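Side-chain contact in NAD dependent epimerase/dehydratase family (uncultured archaeon MedDCM-OCT-S05-C57, PDB 5Y1F), which binds NAD+ and probably oxidises L-threonine at its 3-position, as a monomeric member of the NAD-dependent epimerase/dehydratase family: residues Glu263-Glu266 against Lys267-Ala271. Sequence-based numbering, arbitrary orientation.
Sequences EELE and KEISA
Across one turn of the short helix 262-270, four i to i+4 pairs join Glu263-Glu266 to Lys267-Ala271, with Ser270 turning its hydroxyl back onto Glu266. Ser270 N donates to Glu266 O at 2.8 Å, and Ser270 OG gives the same oxygen a second bond of 3.0 Å from above the carbonyl plane, 41° out of it. The hydroxyl gets there because OG stands beside its own backbone N and opposite the carbonyl carbon (chi1 -72°). One water then ties the two side chains together, donating to Glu266 OE1 at 2.6 Å and to Ser270 OG at 3.1 Å. With an alanine here in place of Ser270, Glu266 O would probably keep the amide bond but lose the hydroxyl, and the water would be left with one mate fewer. The other carboxylate oxygen, Glu266 OE2, is held by Tyr279 OH, which helps fix the extended chain.

Lys267 runs alongside Glu263, both pointing the same way; its CG and CD pass over Glu263 O, and the bend at chi4 (65°) brings NZ round to Glu263 OE1. Lys267 NZ to Glu263 OE1 is 3.8 Å, a long salt bridge, and this OE1 has a stronger partner in Arg220. On the buried side, Leu265 CG meets Ile269 CD1 at 3.9 Å, while Ile269 CG1 lies against Leu265 O, 3.4 Å away, beside the straight Ile269 N bond to that oxygen.

Leu265 and Ile269 pack on helix 199-211, through Tyr205 for both, and Leu265 also touches Ile312 of helix 312-326. Glu268 leans on that second helix as well, whereas Glu263 and Glu266 border strand 276-279.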
loop_
_atom_site.group_PDB
_atom_site.type_symbol
_atom_site.label_atom_id
_atom_site.label_comp_id
_atom_site.label_asym_id
_atom_site.label_seq_id
_atom_site.Cartn_x
_atom_site.Cartn_y
_atom_site.Cartn_z
ATOM N N GLU A 263 4.369 14.492 -16.258
ATOM C CA GLU A 263 4.503 14.646 -17.715
ATOM C C GLU A 263 5.327 13.530 -18.318
ATOM O O GLU A 263 5.127 13.221 -19.485
ATOM C CB GLU A 263 5.046 16.027 -18.085
ATOM C CG GLU A 263 6.442 16.331 -17.641
ATOM C CD GLU A 263 7.004 17.643 -18.166
ATOM O OE1 GLU A 263 6.385 18.296 -19.065
ATOM O OE2 GLU A 263 8.144 17.921 -17.811
ATOM N N GLU A 264 6.301 12.979 -17.598
ATOM C CA GLU A 264 7.006 11.822 -18.125
ATOM C C GLU A 264 6.063 10.642 -18.325
ATOM O O GLU A 264 6.152 9.882 -19.315
ATOM C CB GLU A 264 8.199 11.465 -17.229
ATOM C CG GLU A 264 9.326 12.521 -17.335
ATOM C CD GLU A 264 10.382 12.474 -16.227
ATOM O OE1 GLU A 264 10.247 11.708 -15.262
ATOM O OE2 GLU A 264 11.264 13.387 -16.207
ATOM N N LEU A 265 5.155 10.431 -17.389
ATOM C CA LEU A 265 4.146 9.377 -17.536
ATOM C C LEU A 265 3.235 9.689 -18.725
ATOM O O LEU A 265 2.915 8.794 -19.516
ATOM C CB LEU A 265 3.356 9.211 -16.245
ATOM C CG LEU A 265 2.292 8.125 -16.339
ATOM C CD1 LEU A 265 2.911 6.764 -16.599
ATOM C CD2 LEU A 265 1.482 8.096 -15.043
ATOM N N GLU A 266 2.814 10.940 -18.874
ATOM C CA GLU A 266 1.993 11.328 -20.026
ATOM C C GLU A 266 2.709 10.963 -21.320
ATOM O O GLU A 266 2.067 10.411 -22.254
ATOM C CB GLU A 266 1.681 12.812 -19.987
ATOM C CG GLU A 266 0.877 13.283 -21.196
ATOM C CD GLU A 266 0.760 14.792 -21.333
ATOM O OE1 GLU A 266 0.170 15.210 -22.363
ATOM O OE2 GLU A 266 1.208 15.595 -20.472
ATOM N N LYS A 267 4.000 11.257 -21.417
ATOM C CA LYS A 267 4.712 10.980 -22.656
ATOM C C LYS A 267 4.801 9.476 -22.883
ATOM O O LYS A 267 4.652 9.018 -24.018
ATOM C CB LYS A 267 6.108 11.562 -22.594
ATOM C CG LYS A 267 6.186 13.071 -22.783
ATOM C CD LYS A 267 7.625 13.557 -22.635
ATOM C CE LYS A 267 7.778 15.050 -22.892
ATOM N NZ LYS A 267 7.085 15.925 -21.903
ATOM N N GLU A 268 4.987 8.687 -21.844
ATOM C CA GLU A 268 5.003 7.230 -22.008
ATOM C C GLU A 268 3.673 6.707 -22.484
ATOM O O GLU A 268 3.603 5.890 -23.439
ATOM C CB GLU A 268 5.425 6.571 -20.698
ATOM C CG GLU A 268 5.720 5.102 -20.863
ATOM C CD GLU A 268 6.970 4.839 -21.694
ATOM O OE1 GLU A 268 7.942 5.617 -21.594
ATOM O OE2 GLU A 268 7.004 3.794 -22.365
ATOM N N ILE A 269 2.591 7.179 -21.910
ATOM C CA ILE A 269 1.285 6.724 -22.304
ATOM C C ILE A 269 0.962 7.160 -23.724
ATOM O O ILE A 269 0.435 6.353 -24.523
ATOM C CB ILE A 269 0.233 7.247 -21.332
ATOM C CG1 ILE A 269 0.413 6.567 -19.982
ATOM C CG2 ILE A 269 -1.183 7.012 -21.882
ATOM C CD1 ILE A 269 -0.445 7.169 -18.887
ATOM N N SER A 270 1.375 8.371 -24.088
ATOM C CA SER A 270 1.102 8.915 -25.417
ATOM C C SER A 270 1.817 8.153 -26.515
ATOM O O SER A 270 1.426 8.286 -27.693
ATOM C CB SER A 270 1.541 10.382 -25.476
ATOM O OG SER A 270 0.679 11.186 -24.743
ATOM N N ALA A 271 2.882 7.441 -26.193
ATOM C CA ALA A 271 3.539 6.578 -27.184
ATOM C C ALA A 271 2.627 5.422 -27.616
ATOM O O ALA A 271 2.940 4.742 -28.608
ATOM C CB ALA A 271 4.858 6.036 -26.655
HETATM O O HOH W 1 0.672 14.315 -24.754
#